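Local coordinates for WbbM protein (Klebsiella pneumoniae, PDB 6U4B), which is a trimeric, bifunctional glycosyltransferase acting as an O-antigen polymerase, pairing a DUF4422 region with a magnesium-binding region of glycosyltransferase family 8, at residues 320-325 and 409-414; 433-438 and 526-531; 559-562 and 566-569. All blocks are in the same frame, centred on the assembly; numbering follows the deposited sequence.

Interaction 1. Residues 320-325 and 409-414; sequences INSIIR and TVVKAD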
loop_
_atom_site.group_PDB
_atom_site.type_symbol
_atom_site.label_atom_id
_atom_site.label_comp_id
_atom_site.label_asym_id
_atom_site.label_seq_id
_atom_site.Cartn_x
_atom_site.Cartn_y
_atom_site.Cartn_z
ATOM N N ILE A 320 10.843 -12.063 -5.325
ATOM C CA ILE A 320 10.890 -12.425 -3.910
ATOM C C ILE A 320 9.622 -11.975 -3.203
ATOM O O ILE A 320 9.067 -12.698 -2.364
ATOM C CB ILE A 320 12.154 -11.838 -3.252
ATOM C CG1 ILE A 320 13.400 -12.594 -3.726
ATOM C CG2 ILE A 320 12.040 -11.874 -1.733
ATOM C CD1 ILE A 320 14.705 -11.947 -3.322
ATOM N N ASN A 321 9.129 -10.782 -3.538
ATOM C CA ASN A 321 7.870 -10.331 -2.960
ATOM C C ASN A 321 6.719 -11.243 -3.373
ATOM O O ASN A 321 5.839 -11.546 -2.559
ATOM C CB ASN A 321 7.590 -8.886 -3.366
ATOM C CG ASN A 321 7.120 -8.044 -2.202
ATOM O OD1 ASN A 321 7.298 -8.419 -1.043
ATOM N ND2 ASN A 321 6.520 -6.898 -2.501
ATOM N N SER A 322 6.720 -11.711 -4.626
ATOM C CA SER A 322 5.674 -12.635 -5.056
ATOM C C SER A 322 5.773 -13.960 -4.311
ATOM O O SER A 322 4.748 -14.575 -3.991
ATOM C CB SER A 322 5.742 -12.860 -6.571
ATOM O OG SER A 322 6.713 -13.838 -6.923
ATOM N N ILE A 323 6.995 -14.414 -4.025
ATOM C CA ILE A 323 7.168 -15.645 -3.260
ATOM C C ILE A 323 6.606 -15.475 -1.854
ATOM O O ILE A 323 5.923 -16.362 -1.328
ATOM C CB ILE A 323 8.652 -16.055 -3.234
ATOM C CG1 ILE A 323 9.141 -16.382 -4.646
ATOM C CG2 ILE A 323 8.864 -17.240 -2.300
ATOM C CD1 ILE A 323 10.620 -16.674 -4.729
ATOM N N ILE A 324 6.877 -14.326 -1.228
ATOM C CA ILE A 324 6.363 -14.060 0.114
ATOM C C ILE A 324 4.841 -13.996 0.110
ATOM O O ILE A 324 4.178 -14.517 1.017
ATOM C CB ILE A 324 6.974 -12.762 0.672
ATOM C CG1 ILE A 324 8.476 -12.937 0.907
ATOM C CG2 ILE A 324 6.260 -12.342 1.949
ATOM C CD1 ILE A 324 9.163 -11.681 1.365
ATOM N N ARG A 325 4.261 -13.354 -0.905
ATOM C CA ARG A 325 2.817 -13.132 -0.897
ATOM C C ARG A 325 2.035 -14.428 -1.065
ATOM O O ARG A 325 0.894 -14.523 -0.605
ATOM C CB ARG A 325 2.437 -12.133 -1.982
ATOM C CG ARG A 325 2.958 -10.722 -1.716
ATOM C CD ARG A 325 2.526 -9.739 -2.790
ATOM N NE ARG A 325 1.106 -9.417 -2.699
ATOM C CZ ARG A 325 0.153 -10.023 -3.401
ATOM N NH1 ARG A 325 -1.113 -9.661 -3.251
ATOM N NH2 ARG A 325 0.466 -10.989 -4.254
ATOM N N THR A 409 10.848 -13.392 -13.271
ATOM C CA THR A 409 9.589 -14.095 -13.079
ATOM C C THR A 409 8.846 -13.500 -11.888
ATOM O O THR A 409 9.414 -12.769 -11.074
ATOM C CB THR A 409 9.805 -15.596 -12.832
ATOM O OG1 THR A 409 10.494 -15.777 -11.588
ATOM C CG2 THR A 409 10.620 -16.230 -13.958
ATOM N N VAL A 410 7.557 -13.825 -11.802
ATOM C CA VAL A 410 6.776 -13.694 -10.579
ATOM C C VAL A 410 5.954 -14.965 -10.428
ATOM O O VAL A 410 5.483 -15.530 -11.420
ATOM C CB VAL A 410 5.857 -12.447 -10.576
ATOM C CG1 VAL A 410 6.673 -11.159 -10.601
ATOM C CG2 VAL A 410 4.864 -12.485 -11.731
ATOM N N VAL A 411 5.797 -15.428 -9.193
ATOM C CA VAL A 411 5.006 -16.622 -8.926
ATOM C C VAL A 411 3.592 -16.205 -8.551
ATOM O O VAL A 411 3.358 -15.115 -8.014
ATOM C CB VAL A 411 5.639 -17.501 -7.826
ATOM C CG1 VAL A 411 7.076 -17.848 -8.193
ATOM C CG2 VAL A 411 5.574 -16.808 -6.479
ATOM N N LYS A 412 2.635 -17.078 -8.864
ATOM C CA LYS A 412 1.243 -16.900 -8.471
ATOM C C LYS A 412 0.783 -18.000 -7.525
ATOM O O LYS A 412 -0.424 -18.153 -7.304
ATOM C CB LYS A 412 0.336 -16.862 -9.705
ATOM C CG LYS A 412 0.791 -15.896 -10.787
ATOM C CD LYS A 412 0.444 -14.458 -10.439
ATOM C CE LYS A 412 -1.058 -14.241 -10.458
ATOM N NZ LYS A 412 -1.409 -12.806 -10.293
ATOM N N ALA A 413 1.714 -18.771 -6.963
ATOM C CA ALA A 413 1.367 -19.912 -6.134
ATOM C C ALA A 413 2.516 -20.206 -5.182
ATOM O O ALA A 413 3.618 -19.666 -5.312
ATOM C CB ALA A 413 1.044 -21.145 -6.988
ATOM N N ASP A 414 2.238 -21.071 -4.212
ATOM C CA ASP A 414 3.250 -21.505 -3.259
ATOM C C ASP A 414 4.312 -22.330 -3.979
ATOM O O ASP A 414 4.004 -23.372 -4.565
ATOM C CB ASP A 414 2.586 -22.315 -2.145
ATOM C CG ASP A 414 3.574 -22.820 -1.106
ATOM O OD1 ASP A 414 4.755 -22.417 -1.135
ATOM O OD2 ASP A 414 3.156 -23.630 -0.251
HETATM O O HOH W 1 5.643 -19.046 -2.808
#

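Interaction 2. Residues 433-438 and 526-531; sequences DIVMEG and NVYHGN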
loop_
_atom_site.group_PDB
_atom_site.type_symbol
_atom_site.label_atom_id
_atom_site.label_comp_id
_atom_site.label_asym_id
_atom_site.label_seq_id
_atom_site.Cartn_x
_atom_site.Cartn_y
_atom_site.Cartn_z
ATOM N N ASP A 433 10.052 -27.221 -22.796
ATOM C CA ASP A 433 10.284 -25.953 -23.488
ATOM C C ASP A 433 9.491 -25.960 -24.792
ATOM O O ASP A 433 9.893 -26.589 -25.774
ATOM C CB ASP A 433 11.777 -25.758 -23.738
ATOM C CG ASP A 433 12.125 -24.350 -24.198
ATOM O OD1 ASP A 433 11.236 -23.634 -24.708
ATOM O OD2 ASP A 433 13.305 -23.962 -24.054
ATOM N N ILE A 434 8.367 -25.239 -24.816
ATOM C CA ILE A 434 7.572 -25.188 -26.040
ATOM C C ILE A 434 8.173 -24.242 -27.072
ATOM O O ILE A 434 7.868 -24.367 -28.265
ATOM C CB ILE A 434 6.112 -24.799 -25.753
ATOM C CG1 ILE A 434 6.009 -23.341 -25.306
ATOM C CG2 ILE A 434 5.509 -25.726 -24.707
ATOM C CD1 ILE A 434 4.586 -22.891 -25.052
ATOM N N VAL A 435 9.025 -23.302 -26.656
ATOM C CA VAL A 435 9.720 -22.466 -27.631
ATOM C C VAL A 435 10.724 -23.299 -28.416
ATOM O O VAL A 435 10.809 -23.196 -29.647
ATOM C CB VAL A 435 10.396 -21.267 -26.942
ATOM C CG1 VAL A 435 11.232 -20.490 -27.946
ATOM C CG2 VAL A 435 9.353 -20.362 -26.311
ATOM N N MET A 436 11.497 -24.140 -27.723
ATOM C CA MET A 436 12.363 -25.079 -28.426
ATOM C C MET A 436 11.548 -26.056 -29.261
ATOM O O MET A 436 11.983 -26.460 -30.345
ATOM C CB MET A 436 13.248 -25.831 -27.431
ATOM C CG MET A 436 14.161 -26.877 -28.068
ATOM S SD MET A 436 15.360 -26.177 -29.219
ATOM C CE MET A 436 16.459 -25.321 -28.089
ATOM N N GLU A 437 10.361 -26.439 -28.780
ATOM C CA GLU A 437 9.467 -27.263 -29.586
ATOM C C GLU A 437 9.145 -26.580 -30.909
ATOM O O GLU A 437 9.079 -27.235 -31.955
ATOM C CB GLU A 437 8.187 -27.564 -28.805
ATOM C CG GLU A 437 7.248 -28.550 -29.491
ATOM C CD GLU A 437 5.971 -28.775 -28.704
ATOM O OE1 GLU A 437 4.884 -28.811 -29.321
ATOM O OE2 GLU A 437 6.053 -28.907 -27.463
ATOM N N GLY A 438 8.958 -25.258 -30.883
ATOM C CA GLY A 438 8.737 -24.530 -32.122
ATOM C C GLY A 438 9.989 -24.422 -32.970
ATOM O O GLY A 438 9.923 -24.505 -34.199
ATOM N N ASN A 526 5.583 -22.416 -15.802
ATOM C CA ASN A 526 6.533 -21.632 -16.582
ATOM C C ASN A 526 5.829 -21.001 -17.778
ATOM O O ASN A 526 6.085 -21.376 -18.926
ATOM C CB ASN A 526 7.703 -22.505 -17.044
ATOM C CG ASN A 526 8.914 -21.690 -17.459
ATOM O OD1 ASN A 526 8.797 -20.527 -17.843
ATOM N ND2 ASN A 526 10.089 -22.303 -17.383
ATOM N N VAL A 527 4.954 -20.035 -17.520
ATOM C CA VAL A 527 4.115 -19.446 -18.557
ATOM C C VAL A 527 4.825 -18.218 -19.114
ATOM O O VAL A 527 5.024 -17.227 -18.406
ATOM C CB VAL A 527 2.726 -19.089 -18.014
ATOM C CG1 VAL A 527 1.864 -18.462 -19.106
ATOM C CG2 VAL A 527 2.048 -20.328 -17.445
ATOM N N TYR A 528 5.213 -18.283 -20.386
ATOM C CA TYR A 528 5.739 -17.104 -21.059
ATOM C C TYR A 528 4.676 -16.015 -21.107
ATOM O O TYR A 528 3.505 -16.279 -21.396
ATOM C CB TYR A 528 6.183 -17.442 -22.482
ATOM C CG TYR A 528 7.354 -18.392 -22.587
ATOM C CD1 TYR A 528 7.155 -19.742 -22.841
ATOM C CD2 TYR A 528 8.659 -17.935 -22.455
ATOM C CE1 TYR A 528 8.218 -20.613 -22.949
ATOM C CE2 TYR A 528 9.732 -18.798 -22.562
ATOM C CZ TYR A 528 9.505 -20.136 -22.809
ATOM O OH TYR A 528 10.568 -21.003 -22.919
ATOM N N HIS A 529 5.085 -14.779 -20.822
ATOM C CA HIS A 529 4.157 -13.663 -20.936
ATOM C C HIS A 529 3.908 -13.259 -22.383
ATOM O O HIS A 529 2.967 -12.501 -22.643
ATOM C CB HIS A 529 4.665 -12.463 -20.131
ATOM C CG HIS A 529 5.808 -11.738 -20.771
ATOM N ND1 HIS A 529 6.952 -12.375 -21.197
ATOM C CD2 HIS A 529 5.986 -10.424 -21.045
ATOM C CE1 HIS A 529 7.783 -11.487 -21.712
ATOM N NE2 HIS A 529 7.222 -10.295 -21.631
ATOM N N GLY A 530 4.718 -13.745 -23.323
ATOM C CA GLY A 530 4.475 -13.541 -24.736
ATOM C C GLY A 530 5.155 -12.341 -25.358
ATOM O O GLY A 530 4.932 -12.081 -26.548
ATOM N N ASN A 531 5.972 -11.613 -24.605
ATOM C CA ASN A 531 6.641 -10.387 -25.082
ATOM C C ASN A 531 5.549 -9.412 -25.531
ATOM O O ASN A 531 4.482 -9.343 -24.902
ATOM C CB ASN A 531 7.670 -10.726 -26.144
ATOM C CG ASN A 531 9.070 -10.857 -25.580
ATOM O OD1 ASN A 531 9.661 -9.877 -25.130
ATOM N ND2 ASN A 531 9.612 -12.069 -25.612
#

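Interaction 3. Residues 559-562 and 566-569; sequences IHYA and KPWN. With MG (magnesium ion), chain C.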
loop_
_atom_site.group_PDB
_atom_site.type_symbol
_atom_site.label_atom_id
_atom_site.label_comp_id
_atom_site.label_asym_id
_atom_site.label_seq_id
_atom_site.Cartn_x
_atom_site.Cartn_y
_atom_site.Cartn_z
ATOM N N ILE A 559 4.845 -16.806 -13.850
ATOM C CA ILE A 559 4.853 -16.018 -15.074
ATOM C C ILE A 559 6.300 -15.688 -15.405
ATOM O O ILE A 559 7.024 -15.133 -14.572
ATOM C CB ILE A 559 4.012 -14.742 -14.919
ATOM C CG1 ILE A 559 2.558 -15.108 -14.624
ATOM C CG2 ILE A 559 4.125 -13.876 -16.161
ATOM C CD1 ILE A 559 1.727 -13.959 -14.089
ATOM N N HIS A 560 6.728 -16.034 -16.615
ATOM C CA HIS A 560 8.108 -15.852 -17.043
ATOM C C HIS A 560 8.156 -14.702 -18.041
ATOM O O HIS A 560 7.651 -14.822 -19.163
ATOM C CB HIS A 560 8.659 -17.139 -17.655
ATOM C CG HIS A 560 10.151 -17.163 -17.765
ATOM N ND1 HIS A 560 10.850 -18.275 -18.184
ATOM C CD2 HIS A 560 11.079 -16.211 -17.506
ATOM C CE1 HIS A 560 12.143 -18.007 -18.178
ATOM N NE2 HIS A 560 12.309 -16.762 -17.771
ATOM N N TYR A 561 8.776 -13.591 -17.640
ATOM C CA TYR A 561 8.923 -12.455 -18.539
ATOM C C TYR A 561 10.165 -12.607 -19.404
ATOM O O TYR A 561 10.965 -11.673 -19.531
ATOM C CB TYR A 561 8.969 -11.149 -17.753
ATOM C CG TYR A 561 7.743 -10.941 -16.905
ATOM C CD1 TYR A 561 7.739 -11.299 -15.565
ATOM C CD2 TYR A 561 6.576 -10.422 -17.449
ATOM C CE1 TYR A 561 6.615 -11.126 -14.786
ATOM C CE2 TYR A 561 5.447 -10.242 -16.678
ATOM C CZ TYR A 561 5.474 -10.597 -15.347
ATOM O OH TYR A 561 4.355 -10.424 -14.571
ATOM N N ALA A 562 10.326 -13.778 -20.012
ATOM C CA ALA A 562 11.482 -14.019 -20.859
ATOM C C ALA A 562 11.365 -13.232 -22.155
ATOM O O ALA A 562 10.309 -13.195 -22.790
ATOM C CB ALA A 562 11.624 -15.509 -21.158
ATOM N N LYS A 566 10.373 -6.279 -21.051
ATOM C CA LYS A 566 10.262 -6.562 -19.627
ATOM C C LYS A 566 9.260 -5.608 -18.978
ATOM O O LYS A 566 9.178 -4.438 -19.366
ATOM C CB LYS A 566 11.619 -6.421 -18.947
ATOM C CG LYS A 566 12.807 -6.759 -19.839
ATOM C CD LYS A 566 12.841 -8.231 -20.233
ATOM C CE LYS A 566 13.082 -9.124 -19.029
ATOM N NZ LYS A 566 13.644 -10.448 -19.413
ATOM N N PRO A 567 8.493 -6.075 -17.989
ATOM C CA PRO A 567 7.440 -5.222 -17.415
ATOM C C PRO A 567 7.966 -3.982 -16.711
ATOM O O PRO A 567 7.229 -2.995 -16.602
ATOM C CB PRO A 567 6.723 -6.161 -16.435
ATOM C CG PRO A 567 7.741 -7.200 -16.095
ATOM C CD PRO A 567 8.543 -7.401 -17.347
ATOM N N TRP A 568 9.211 -3.991 -16.236
ATOM C CA TRP A 568 9.794 -2.812 -15.609
ATOM C C TRP A 568 10.305 -1.792 -16.623
ATOM O O TRP A 568 11.091 -0.912 -16.255
ATOM C CB TRP A 568 10.923 -3.221 -14.657
ATOM C CG TRP A 568 11.986 -4.096 -15.276
ATOM C CD1 TRP A 568 13.122 -3.683 -15.914
ATOM C CD2 TRP A 568 12.016 -5.530 -15.296
ATOM N NE1 TRP A 568 13.852 -4.769 -16.336
ATOM C CE2 TRP A 568 13.195 -5.915 -15.968
ATOM C CE3 TRP A 568 11.159 -6.526 -14.816
ATOM C CZ2 TRP A 568 13.537 -7.251 -16.169
ATOM C CZ3 TRP A 568 11.500 -7.853 -15.017
ATOM C CH2 TRP A 568 12.679 -8.202 -15.690
ATOM N N ASN A 569 9.864 -1.877 -17.879
ATOM C CA ASN A 569 10.397 -1.021 -18.932
ATOM C C ASN A 569 9.316 -0.383 -19.798
ATOM O O ASN A 569 9.474 0.762 -20.233
ATOM C CB ASN A 569 11.356 -1.815 -19.822
ATOM C CG ASN A 569 12.721 -2.008 -19.186
ATOM O OD1 ASN A 569 13.207 -1.142 -18.460
ATOM N ND2 ASN A 569 13.348 -3.147 -19.459
HETATM MG MG MG C . 14.202 -15.952 -17.800
#

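Interaction 1. Residues 320-325 and 409-414
Ser-322 and Val-411 meet through two gamma atoms that both sit between their own backbone N and carbonyl carbon: OG of Ser-322 (chi1 82°) and CG2 of Val-411. The CB of Ser-322 points to the strand, and this torsion keeps OG close to its own helix, where it accepts the backbone N-H of Val-411; N to OG is 2.9 Å and the N-H...O angle, 168°, is nearly straight. The same hydroxyl is bonded to Leu-319 O one turn back, so a buried polar atom is gripped from both elements. Val-411 CG2 lies close beside it, 3.2 Å from Ser-322 OG, and reaches on to Ile-323 CG1 at 4.0 Å. Consistent with the GT-A-type fold of family 8 enzymes, strand 409-411 directly follows Asp-406 and Asp-408, a DxD pair that binds magnesium; helix 313-325 flanks that strand, the short axes running 7° apart with a closest approach of 6.7 Å. Further along, a water donates to Ile-323 O (3.1 Å) and to Ala-413 O (3.3 Å), bridging the two backbones where they are too far apart to touch. Arg-325 and Lys-412 form salt bridges with Glu-581 and Asp-578, both on helix 576-583.

Interaction 2. Residues 433-438 and 526-531
Tyr-528 projects from strand 527-528 to the start of helix 434-441, where Asp-433 and Val-435 receive its outer end. Asp-433 holds CG anti to its backbone N (chi1 -168°), which sets the carboxylate across the N-terminal end of the helix, facing its first N-H groups. OD1 then accepts the N-H of Met-436 at 3.1 Å, met from above the carboxylate plane, and more weakly that of Val-435, whose N lies 3.0 Å from OD1. The tyrosine adds a third, weak bond: Tyr-528 OH donates to Asp-433 OD1 over 3.3 Å, at the edge of the ring and near its plane, with ring and carboxylate planes 33° apart.

Val-435 supplies the apolar half. Its CG1 is anti to the backbone N, leaving CG2, beside that N, to lie over one face of the Tyr-528 ring. CG2 is 3.9 Å from the ring centroid and 29° off the normal, a CH-pi contact displaced toward the phenol end, since its closest ring atom is CZ at 3.5 Å. Ile-434 CG1 comes in obliquely, 4.2 Å from Tyr-528 CE1. Gln-473 of strand 472-473 also touches the tyrosine and Asp-433. With the side chain of Tyr-528 about 7 Å from the bound magnesium at its nearest atoms, this is an aspartate N-cap whose capping oxygen doubles as a weak acceptor for a tyrosine beside the metal site.

Interaction 3. Residues 559-562 and 566-569
Lys-566 and Pro-567 close on Tyr-561 from two directions, one taking its carbonyl and the other its ring. Lys-566 NZ donates to Tyr-561 O over 2.9 Å, with a C=O...N angle of 154°; bends at chi2 and chi3, both -66°, fold the lysine chain back to bring the ammonium there. Pro-567 dips its CG-CD edge onto one face of the tyrosine, its ring tilted to that face: CG stands 3.8 Å from the centroid, only 14° off the normal, a CH-pi contact, while CD meets Tyr-561 CD2 at 3.6 Å. On the opposite face Ile-559 CG2 lies 3.6 Å above the Tyr-561 plane, offset toward the rim. The aromatic ring is thus clamped between an isoleucine and a proline, and its hydroxyl is tied down by Phe-575 O.

The backbone that presents this carbonyl is an inverse gamma turn centred on Tyr-561, marked by a weak bond from Ala-562 N to His-560 O at 3.0 Å. The turn folds Ala-562 back so that its CB packs over the centre of one face of the His-560 imidazole. That ring coordinates magnesium through NE2 at 2.1 Å, with Asp-406 and Asp-408 as the other protein ligands, while ND1 is bonded to Asn-526 OD1, a second-shell contact that fixes the ring's rotation. Beyond the carbonyl, Lys-566 NZ makes a weak bond to Gly-563 O and a long, weak ion pair with Asp-408 OD2. Lys-566 is thus held by the turn after the metal-binding histidine and reaches a metal-binding aspartate only loosely; its positive charge may partly offset the carboxylates around magnesium.

The three contacts come in series along the chain, all within the glycosyltransferase family 8 range. They converge on a three-stranded sheet in which 558-560 lies between 409-411, antiparallel to it, and 527-528, parallel to it. Interaction 3 is the middle one, its centre 14 Å from that of interaction 1 and 13 Å from that of interaction 2. Probable backbone hydrogen bonds join them: Ile-559 N to Val-410 O at 2.8 Å and His-560 N to Val-527 O at 2.7 Å. Interactions 1 and 2, 20 Å apart at their centres, do not touch. The outer strands meet helices 313-325 and 434-441; the middle one carries His-560, which binds magnesium together with Asp-406 and Asp-408.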